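Local coordinates for Lmo2470 protein (Listeria monocytogenes EGD-e, PDB 5HL3) that interacts with afadin, helps the bacterium cross basement membranes and binds calcium ions, being a leucine-rich repeat protein of the internalin family, at residues T273-T281 / D327-E335; M295-I306 / Y336-N345. All coordinates share one frame; numbering follows the deposited sequence.

How the interactions relate
Both interactions lie in the C-terminal beta domain that follows the parallel sheet of leucine-rich repeats, and their centres are about 19 Å apart. Along the chain the segments alternate, in the order 273-281, 295-306, 327-335 and 336-345, so each contact joins an early part of the domain to a late one. Interaction 1 packs two turns at one end of the domain, the second of which leads into strand 334-345. Interaction 2 pairs that strand with its sheet neighbour, strand 301-306, beside a calcium ion. The two touch directly where Leu-331 packs on Tyr-305 and Thr-328 on Leu-338, so the turns pack directly against the sheet.

Interaction 1: T273-T281 / D327-E335; sequences TINQGDTCT and DTSALSPGE
Asp-327 and Thr-279 open a turn-against-turn contact in a beta domain that its family relationship suggests is immunoglobulin-like: the type II turn from Asn-275 to Asp-278 lies against the type I turn from Thr-328 to Leu-331. Their own touch is slight, with Thr-279 CG2 3.6 Å from Asp-327 OD1. Aspartate suits the site for a local reason, since OD1 takes both the backbone N of Ser-329, forming an Asx turn, and the hydroxyl of the same serine through its syn lone pair.

Thr-328, buried, comes next and carries one of the two direct hydrogen bonds between the turns, its OG1 donating to Asp-278 O at 2.8 Å. A chi1 of 48° sets OG1 between the backbone N and carbonyl carbon, facing the other turn, while CG2 packs on Leu-338. Threonine thus offers one polar and one apolar branch. Ile-274 brings its CD1 to 3.5 Å from OG1, so the hydroxyl is bordered by hydrocarbon.

Ser-329 sits against Gly-277, where the backbones come close: Gly-277 CA approaches Ser-329 O at 3.3 Å in a CA-H...O contact. The backbone angles of Gly-277 (phi 101°) leave no room for a CB beside the preceding carbonyl O, which calls for glycine.

Leu-331 turns its side chain to Ile-360 and offers its carbonyl to the other turn. Gln-276 NE2 reaches Leu-331 O at 2.9 Å, almost straight but from above the carbonyl plane; the long side chain, bent at chi2, keeps the acceptor in its own amide plane. A water held by Gly-277 N also donates to Leu-331 O and Thr-328 O, bridging the turns. Pro-333 finishes the contact, its ring carbon CD lying 4.0 Å from CG of Gln-276.

Interaction 2: M295-I306 / Y336-N345; sequences MLVSPEVTGEYI and YKLDVSYNHN. With CA (calcium ion), chain H.
Val-301 and Val-340 pack together on an antiparallel beta ladder, strand 301-306 beside strand 336-342, in the mixed sheet of the C-terminal domain. The tight part is the ladder and its apolar face. Paired backbone bonds join Thr-302 to Ser-341 and Glu-304 to Asp-339, and Gly-303 CA makes a CA-H...O contact of 3.2 Å with Asp-339 O, one of several along the ladder. On the apolar face CG1 of Val-301 meets CG1 of Val-340 at 3.9 Å, and Tyr-287 of helix 285-292 packs on Val-301. Further along, the edge of Tyr-336 turns to the face of Tyr-305 in an offset edge-to-face pair, planes at 72°, while Tyr-336 OH bonds to Ser-332 O.

The face of Glu-304 and Asp-339 is more polar, with a calcium ion and ordered waters, though Ile-306 CD1 packs on Asp-339 CB. Asp-339, with CG anti to its backbone N (chi1 166°), sends OD2 to the calcium ion at 2.5 Å, a site completed by Ser-353, Asp-355 and four waters. Its OD1 accepts from Ser-341 OG on the syn lone pair and from a water that also touches Thr-302. Glu-304 runs alongside with OE2 4.1 Å from Asp-339 OD1; the calcium probably eases this like-charge approach, and Glu-304 OE1 is held by Gln-312.

Past Tyr-342 the ladder gives way to side-chain bonds and two bridging waters. Asn-343 turns the corner with a positive phi of 56°, which asparagine tolerates well, and its OD1 accepts Val-297 N in the carbonyl plane at 2.8 Å. The ring of His-344 reaches back to the ladder, its NE2 hydrogen-bonded in the ring plane to Thr-302 OG1 at 3.1 Å, with either as possible donor. Ser-298, its CB pointing toward the other segment, is short enough to meet the backbone there, its OG donating to His-344 O at 2.8 Å.

Interaction 1: T273-T281 / D327-E335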
loop_
_atom_site.group_PDB
_atom_site.type_symbol
_atom_site.label_atom_id
_atom_site.label_comp_id
_atom_site.label_asym_id
_atom_site.label_seq_id
_atom_site.Cartn_x
_atom_site.Cartn_y
_atom_site.Cartn_z
ATOM N N THR A 273 -3.174 -24.855 -31.225
ATOM C CA THR A 273 -3.967 -25.664 -32.148
ATOM C C THR A 273 -3.217 -26.988 -32.349
ATOM O O THR A 273 -2.032 -26.975 -32.704
ATOM C CB THR A 273 -4.185 -24.939 -33.486
ATOM O OG1 THR A 273 -4.887 -23.714 -33.228
ATOM C CG2 THR A 273 -4.979 -25.810 -34.456
ATOM N N ILE A 274 -3.880 -28.112 -32.075
ATOM C CA ILE A 274 -3.268 -29.423 -32.215
ATOM C C ILE A 274 -4.209 -30.337 -32.976
ATOM O O ILE A 274 -5.377 -30.014 -33.199
ATOM C CB ILE A 274 -2.931 -30.050 -30.826
ATOM C CG1 ILE A 274 -4.210 -30.446 -30.066
ATOM C CG2 ILE A 274 -2.074 -29.106 -30.008
ATOM C CD1 ILE A 274 -3.984 -30.985 -28.667
ATOM N N ASN A 275 -3.700 -31.489 -33.380
ATOM C CA ASN A 275 -4.524 -32.468 -34.078
ATOM C C ASN A 275 -5.031 -33.492 -33.100
ATOM O O ASN A 275 -4.384 -33.779 -32.100
ATOM C CB ASN A 275 -3.722 -33.143 -35.183
ATOM C CG ASN A 275 -3.324 -32.170 -36.272
ATOM O OD1 ASN A 275 -4.161 -31.442 -36.809
ATOM N ND2 ASN A 275 -2.033 -32.127 -36.582
ATOM N N GLN A 276 -6.208 -34.017 -33.388
ATOM C CA GLN A 276 -6.821 -35.062 -32.576
ATOM C C GLN A 276 -5.809 -36.199 -32.401
ATOM O O GLN A 276 -5.207 -36.649 -33.376
ATOM C CB GLN A 276 -8.100 -35.571 -33.273
ATOM C CG GLN A 276 -9.055 -36.319 -32.357
ATOM C CD GLN A 276 -8.567 -37.695 -31.949
ATOM O OE1 GLN A 276 -8.042 -38.471 -32.773
ATOM N NE2 GLN A 276 -8.776 -38.036 -30.679
ATOM N N GLY A 277 -5.608 -36.633 -31.155
ATOM C CA GLY A 277 -4.619 -37.672 -30.838
ATOM C C GLY A 277 -3.312 -37.143 -30.275
ATOM O O GLY A 277 -2.520 -37.911 -29.728
ATOM N N ASP A 278 -3.079 -35.838 -30.410
ATOM C CA ASP A 278 -1.869 -35.196 -29.900
ATOM C C ASP A 278 -1.979 -34.896 -28.412
ATOM O O ASP A 278 -3.066 -34.689 -27.886
ATOM C CB ASP A 278 -1.630 -33.827 -30.571
ATOM C CG ASP A 278 -1.257 -33.913 -32.044
ATOM O OD1 ASP A 278 -0.919 -35.004 -32.549
ATOM O OD2 ASP A 278 -1.307 -32.832 -32.699
ATOM N N THR A 279 -0.830 -34.861 -27.752
ATOM C CA THR A 279 -0.749 -34.323 -26.400
ATOM C C THR A 279 -0.524 -32.800 -26.544
ATOM O O THR A 279 -0.476 -32.268 -27.661
ATOM C CB THR A 279 0.389 -34.969 -25.587
ATOM O OG1 THR A 279 1.639 -34.747 -26.258
ATOM C CG2 THR A 279 0.161 -36.432 -25.418
ATOM N N CYS A 280 -0.386 -32.100 -25.426
ATOM C CA CYS A 280 -0.189 -30.667 -25.459
ATOM C C CYS A 280 0.894 -30.295 -24.451
ATOM O O CYS A 280 0.798 -30.629 -23.269
ATOM C CB CYS A 280 -1.504 -29.984 -25.126
ATOM S SG CYS A 280 -1.445 -28.192 -25.265
ATOM N N THR A 281 1.926 -29.605 -24.930
ATOM C CA THR A 281 3.072 -29.242 -24.107
ATOM C C THR A 281 3.132 -27.735 -23.952
ATOM O O THR A 281 2.861 -26.997 -24.885
ATOM C CB THR A 281 4.358 -29.809 -24.738
ATOM O OG1 THR A 281 4.261 -31.241 -24.757
ATOM C CG2 THR A 281 5.580 -29.392 -23.979
ATOM N N ASP A 327 -1.766 -34.782 -21.226
ATOM C CA ASP A 327 -2.208 -35.799 -22.168
ATOM C C ASP A 327 -3.641 -35.551 -22.628
ATOM O O ASP A 327 -4.596 -36.062 -22.039
ATOM C CB ASP A 327 -2.063 -37.196 -21.584
ATOM C CG ASP A 327 -2.388 -38.275 -22.584
ATOM O OD1 ASP A 327 -2.693 -37.954 -23.752
ATOM O OD2 ASP A 327 -2.326 -39.466 -22.220
ATOM N N THR A 328 -3.744 -34.811 -23.730
ATOM C CA THR A 328 -5.009 -34.487 -24.420
ATOM C C THR A 328 -5.310 -35.453 -25.574
ATOM O O THR A 328 -6.215 -35.203 -26.355
ATOM C CB THR A 328 -4.916 -33.059 -25.022
ATOM O OG1 THR A 328 -3.681 -32.928 -25.735
ATOM C CG2 THR A 328 -4.988 -31.998 -23.946
ATOM N N SER A 329 -4.579 -36.561 -25.663
ATOM C CA SER A 329 -4.660 -37.441 -26.828
ATOM C C SER A 329 -6.003 -38.160 -27.036
ATOM O O SER A 329 -6.314 -38.555 -28.166
ATOM C CB SER A 329 -3.514 -38.446 -26.802
ATOM O OG SER A 329 -3.666 -39.385 -25.755
ATOM N N ALA A 330 -6.795 -38.314 -25.976
ATOM C CA ALA A 330 -8.090 -39.005 -26.101
ATOM C C ALA A 330 -9.261 -38.062 -26.400
ATOM O O ALA A 330 -10.364 -38.532 -26.674
ATOM C CB ALA A 330 -8.386 -39.829 -24.849
ATOM N N LEU A 331 -9.022 -36.750 -26.377
ATOM C CA LEU A 331 -10.097 -35.764 -26.609
ATOM C C LEU A 331 -10.512 -35.706 -28.068
ATOM O O LEU A 331 -9.684 -35.868 -28.965
ATOM C CB LEU A 331 -9.657 -34.369 -26.163
ATOM C CG LEU A 331 -9.235 -34.227 -24.701
ATOM C CD1 LEU A 331 -8.831 -32.806 -24.362
ATOM C CD2 LEU A 331 -10.348 -34.679 -23.772
ATOM N N SER A 332 -11.796 -35.466 -28.304
ATOM C CA SER A 332 -12.306 -35.363 -29.662
ATOM C C SER A 332 -12.126 -33.912 -30.158
ATOM O O SER A 332 -11.802 -33.009 -29.365
ATOM C CB SER A 332 -13.778 -35.777 -29.695
ATOM O OG SER A 332 -14.539 -34.922 -28.864
ATOM N N PRO A 333 -12.307 -33.678 -31.471
ATOM C CA PRO A 333 -12.131 -32.310 -31.974
ATOM C C PRO A 333 -13.061 -31.304 -31.297
ATOM O O PRO A 333 -14.189 -31.640 -30.943
ATOM C CB PRO A 333 -12.450 -32.441 -33.472
ATOM C CG PRO A 333 -12.174 -33.871 -33.777
ATOM C CD PRO A 333 -12.624 -34.615 -32.562
ATOM N N GLY A 334 -12.573 -30.088 -31.090
ATOM C CA GLY A 334 -13.379 -29.049 -30.474
ATOM C C GLY A 334 -12.491 -27.996 -29.867
ATOM O O GLY A 334 -11.279 -27.993 -30.103
ATOM N N GLU A 335 -13.102 -27.118 -29.076
ATOM C CA GLU A 335 -12.400 -26.054 -28.375
ATOM C C GLU A 335 -12.411 -26.378 -26.891
ATOM O O GLU A 335 -13.467 -26.656 -26.324
ATOM C CB GLU A 335 -13.117 -24.718 -28.588
ATOM C CG GLU A 335 -13.362 -24.318 -30.029
ATOM C CD GLU A 335 -12.104 -23.983 -30.830
ATOM O OE1 GLU A 335 -11.076 -23.665 -30.203
ATOM O OE2 GLU A 335 -12.204 -24.017 -32.096
HETATM O O HOH W 1 -6.888 -35.228 -29.094
#

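Interaction 2: M295-I306 / Y336-N345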
loop_
_atom_site.group_PDB
_atom_site.type_symbol
_atom_site.label_atom_id
_atom_site.label_comp_id
_atom_site.label_asym_id
_atom_site.label_seq_id
_atom_site.Cartn_x
_atom_site.Cartn_y
_atom_site.Cartn_z
HETATM N N MSE A 295 10.781 -23.315 -3.282
HETATM C CA MSE A 295 9.646 -22.506 -2.881
HETATM C C MSE A 295 8.363 -23.303 -2.787
HETATM O O MSE A 295 7.360 -22.775 -2.297
HETATM C CB MSE A 295 9.445 -21.366 -3.886
HETATM C CG MSE A 295 10.643 -20.400 -3.904
HETATM SE SE MSE A 295 10.497 -19.005 -5.291
HETATM C CE MSE A 295 9.017 -17.960 -4.564
ATOM N N LEU A 296 8.354 -24.558 -3.217
ATOM C CA LEU A 296 7.122 -25.318 -3.207
ATOM C C LEU A 296 6.832 -25.948 -1.863
ATOM O O LEU A 296 7.737 -26.458 -1.200
ATOM C CB LEU A 296 7.166 -26.428 -4.262
ATOM C CG LEU A 296 7.390 -26.002 -5.715
ATOM C CD1 LEU A 296 7.538 -27.259 -6.598
ATOM C CD2 LEU A 296 6.309 -25.066 -6.223
ATOM N N VAL A 297 5.556 -25.942 -1.493
ATOM C CA VAL A 297 5.073 -26.638 -0.276
ATOM C C VAL A 297 4.514 -28.044 -0.551
ATOM O O VAL A 297 4.224 -28.804 0.378
ATOM C CB VAL A 297 4.012 -25.793 0.492
ATOM C CG1 VAL A 297 4.569 -24.449 0.937
ATOM C CG2 VAL A 297 2.722 -25.629 -0.317
ATOM N N SER A 298 4.299 -28.354 -1.831
ATOM C CA SER A 298 3.832 -29.680 -2.264
ATOM C C SER A 298 4.391 -29.908 -3.675
ATOM O O SER A 298 4.554 -28.962 -4.418
ATOM C CB SER A 298 2.309 -29.730 -2.282
ATOM O OG SER A 298 1.783 -28.782 -3.165
ATOM N N PRO A 299 4.671 -31.182 -4.039
ATOM C CA PRO A 299 5.361 -31.434 -5.316
ATOM C C PRO A 299 4.489 -31.674 -6.541
ATOM O O PRO A 299 4.979 -31.559 -7.660
ATOM C CB PRO A 299 6.171 -32.704 -5.009
ATOM C CG PRO A 299 5.315 -33.431 -4.017
ATOM C CD PRO A 299 4.768 -32.339 -3.129
ATOM N N GLU A 300 3.228 -32.015 -6.344
ATOM C CA GLU A 300 2.391 -32.453 -7.460
ATOM C C GLU A 300 2.084 -31.350 -8.464
ATOM O O GLU A 300 1.873 -30.194 -8.085
ATOM C CB GLU A 300 1.074 -33.035 -6.950
ATOM C CG GLU A 300 1.187 -34.314 -6.138
ATOM C CD GLU A 300 1.592 -34.149 -4.680
ATOM O OE1 GLU A 300 1.618 -33.009 -4.148
ATOM O OE2 GLU A 300 1.887 -35.221 -4.064
ATOM N N VAL A 301 2.052 -31.720 -9.744
ATOM C CA VAL A 301 1.654 -30.846 -10.824
ATOM C C VAL A 301 0.480 -31.546 -11.520
ATOM O O VAL A 301 0.625 -32.678 -11.988
ATOM C CB VAL A 301 2.812 -30.644 -11.810
ATOM C CG1 VAL A 301 2.381 -29.796 -13.005
ATOM C CG2 VAL A 301 4.044 -30.097 -11.081
ATOM N N THR A 302 -0.674 -30.873 -11.583
ATOM C CA THR A 302 -1.910 -31.455 -12.108
ATOM C C THR A 302 -2.403 -30.701 -13.325
ATOM O O THR A 302 -2.073 -29.552 -13.531
ATOM C CB THR A 302 -3.013 -31.423 -11.019
ATOM O OG1 THR A 302 -3.365 -30.066 -10.713
ATOM C CG2 THR A 302 -2.561 -32.159 -9.782
ATOM N N GLY A 303 -3.170 -31.399 -14.143
ATOM C CA GLY A 303 -3.762 -30.830 -15.361
ATOM C C GLY A 303 -5.201 -31.241 -15.454
ATOM O O GLY A 303 -5.579 -32.297 -14.964
ATOM N N GLU A 304 -6.008 -30.409 -16.107
ATOM C CA GLU A 304 -7.420 -30.694 -16.261
ATOM C C GLU A 304 -7.975 -29.895 -17.416
ATOM O O GLU A 304 -7.331 -28.964 -17.895
ATOM C CB GLU A 304 -8.171 -30.338 -14.983
ATOM C CG GLU A 304 -8.155 -28.853 -14.659
ATOM C CD GLU A 304 -8.648 -28.514 -13.270
ATOM O OE1 GLU A 304 -8.568 -29.357 -12.368
ATOM O OE2 GLU A 304 -9.061 -27.354 -13.064
ATOM N N TYR A 305 -9.157 -30.288 -17.886
ATOM C CA TYR A 305 -9.889 -29.461 -18.841
ATOM C C TYR A 305 -11.267 -29.186 -18.284
ATOM O O TYR A 305 -11.829 -29.999 -17.547
ATOM C CB TYR A 305 -9.884 -30.011 -20.267
ATOM C CG TYR A 305 -10.741 -31.213 -20.536
ATOM C CD1 TYR A 305 -10.326 -32.495 -20.178
ATOM C CD2 TYR A 305 -11.938 -31.083 -21.235
ATOM C CE1 TYR A 305 -11.087 -33.609 -20.489
ATOM C CE2 TYR A 305 -12.707 -32.188 -21.548
ATOM C CZ TYR A 305 -12.284 -33.441 -21.158
ATOM O OH TYR A 305 -13.076 -34.518 -21.491
ATOM N N ILE A 306 -11.801 -28.023 -18.661
ATOM C CA ILE A 306 -12.969 -27.433 -18.017
ATOM C C ILE A 306 -14.052 -27.296 -19.029
ATOM O O ILE A 306 -13.952 -26.466 -19.928
ATOM C CB ILE A 306 -12.639 -26.026 -17.433
ATOM C CG1 ILE A 306 -11.449 -26.075 -16.440
ATOM C CG2 ILE A 306 -13.885 -25.354 -16.839
ATOM C CD1 ILE A 306 -10.086 -25.730 -17.041
ATOM N N TYR A 336 -11.244 -26.285 -26.252
ATOM C CA TYR A 336 -11.077 -26.668 -24.856
ATOM C C TYR A 336 -10.367 -25.617 -24.028
ATOM O O TYR A 336 -9.512 -24.888 -24.536
ATOM C CB TYR A 336 -10.259 -27.961 -24.784
ATOM C CG TYR A 336 -10.942 -29.144 -25.443
ATOM C CD1 TYR A 336 -10.818 -29.388 -26.804
ATOM C CD2 TYR A 336 -11.698 -30.049 -24.681
ATOM C CE1 TYR A 336 -11.443 -30.468 -27.401
ATOM C CE2 TYR A 336 -12.321 -31.128 -25.264
ATOM C CZ TYR A 336 -12.200 -31.342 -26.621
ATOM O OH TYR A 336 -12.844 -32.425 -27.181
ATOM N N LYS A 337 -10.735 -25.547 -22.749
ATOM C CA LYS A 337 -10.070 -24.695 -21.748
ATOM C C LYS A 337 -9.241 -25.629 -20.865
ATOM O O LYS A 337 -9.810 -26.489 -20.182
ATOM C CB LYS A 337 -11.082 -23.978 -20.891
ATOM C CG LYS A 337 -11.952 -22.987 -21.636
ATOM C CD LYS A 337 -12.697 -22.055 -20.683
ATOM C CE LYS A 337 -13.759 -22.782 -19.870
ATOM N NZ LYS A 337 -14.722 -23.582 -20.651
ATOM N N LEU A 338 -7.923 -25.482 -20.921
ATOM C CA LEU A 338 -6.980 -26.307 -20.139
ATOM C C LEU A 338 -6.430 -25.517 -18.956
ATOM O O LEU A 338 -6.339 -24.295 -18.999
ATOM C CB LEU A 338 -5.810 -26.803 -21.004
ATOM C CG LEU A 338 -6.020 -28.130 -21.740
ATOM C CD1 LEU A 338 -7.245 -28.125 -22.631
ATOM C CD2 LEU A 338 -4.783 -28.570 -22.527
ATOM N N ASP A 339 -6.060 -26.247 -17.907
ATOM C CA ASP A 339 -5.468 -25.680 -16.685
ATOM C C ASP A 339 -4.382 -26.594 -16.189
ATOM O O ASP A 339 -4.580 -27.811 -16.160
ATOM C CB ASP A 339 -6.520 -25.524 -15.600
ATOM C CG ASP A 339 -5.929 -25.270 -14.231
ATOM O OD1 ASP A 339 -5.209 -26.122 -13.661
ATOM O OD2 ASP A 339 -6.255 -24.254 -13.672
ATOM N N VAL A 340 -3.216 -26.028 -15.874
ATOM C CA VAL A 340 -2.172 -26.736 -15.135
ATOM C C VAL A 340 -1.994 -25.991 -13.815
ATOM O O VAL A 340 -1.848 -24.757 -13.787
ATOM C CB VAL A 340 -0.844 -26.806 -15.905
ATOM C CG1 VAL A 340 0.344 -27.151 -15.003
ATOM C CG2 VAL A 340 -0.930 -27.863 -16.971
ATOM N N SER A 341 -2.015 -26.754 -12.736
ATOM C CA SER A 341 -1.895 -26.197 -11.391
ATOM C C SER A 341 -0.798 -26.912 -10.616
ATOM O O SER A 341 -0.578 -28.113 -10.796
ATOM C CB SER A 341 -3.227 -26.293 -10.660
ATOM O OG SER A 341 -4.180 -25.362 -11.213
ATOM N N TYR A 342 -0.134 -26.174 -9.735
ATOM C CA TYR A 342 0.892 -26.740 -8.880
ATOM C C TYR A 342 0.942 -25.930 -7.581
ATOM O O TYR A 342 0.246 -24.917 -7.408
ATOM C CB TYR A 342 2.243 -26.783 -9.608
ATOM C CG TYR A 342 2.852 -25.441 -9.861
ATOM C CD1 TYR A 342 2.558 -24.701 -11.030
ATOM C CD2 TYR A 342 3.692 -24.854 -8.905
ATOM C CE1 TYR A 342 3.118 -23.466 -11.230
ATOM C CE2 TYR A 342 4.252 -23.626 -9.122
ATOM C CZ TYR A 342 3.940 -22.913 -10.263
ATOM O OH TYR A 342 4.480 -21.668 -10.468
ATOM N N ASN A 343 1.789 -26.394 -6.660
ATOM C CA ASN A 343 1.902 -25.760 -5.323
ATOM C C ASN A 343 0.554 -25.702 -4.625
ATOM O O ASN A 343 0.232 -24.762 -3.918
ATOM C CB ASN A 343 2.578 -24.359 -5.365
ATOM C CG ASN A 343 3.278 -24.041 -4.076
ATOM O OD1 ASN A 343 3.836 -24.938 -3.481
ATOM N ND2 ASN A 343 3.225 -22.788 -3.623
ATOM N N HIS A 344 -0.250 -26.739 -4.817
ATOM C CA HIS A 344 -1.515 -26.804 -4.121
ATOM C C HIS A 344 -1.284 -26.833 -2.603
ATOM O O HIS A 344 -0.498 -27.644 -2.097
ATOM C CB HIS A 344 -2.260 -28.097 -4.457
ATOM C CG HIS A 344 -2.671 -28.224 -5.886
ATOM N ND1 HIS A 344 -3.864 -27.735 -6.357
ATOM C CD2 HIS A 344 -2.087 -28.863 -6.924
ATOM C CE1 HIS A 344 -4.000 -28.056 -7.630
ATOM N NE2 HIS A 344 -2.925 -28.735 -8.000
ATOM N N ASN A 345 -1.974 -25.951 -1.905
ATOM C CA ASN A 345 -1.913 -25.893 -0.448
ATOM C C ASN A 345 -3.344 -25.910 0.034
ATOM O O ASN A 345 -4.018 -24.877 0.132
ATOM C CB ASN A 345 -1.170 -24.658 0.040
ATOM C CG ASN A 345 -0.854 -24.732 1.522
ATOM O OD1 ASN A 345 -1.577 -25.372 2.281
ATOM N ND2 ASN A 345 0.215 -24.091 1.936
HETATM CA CA CA H . -7.075 -21.885 -13.457
HETATM O O HOH W 2 3.836 -28.379 -6.991
HETATM O O HOH W 3 0.826 -29.429 -5.629
HETATM O O HOH W 4 -5.052 -28.728 -12.713
HETATM O O HOH W 5 -13.054 -27.199 -22.219
HETATM O O HOH W 6 -5.816 -19.775 -13.085
HETATM O O HOH W 7 -7.991 -22.181 -11.365
HETATM O O HOH W 8 -9.109 -22.981 -14.211
HETATM O O HOH W 9 -8.760 -20.172 -13.623
#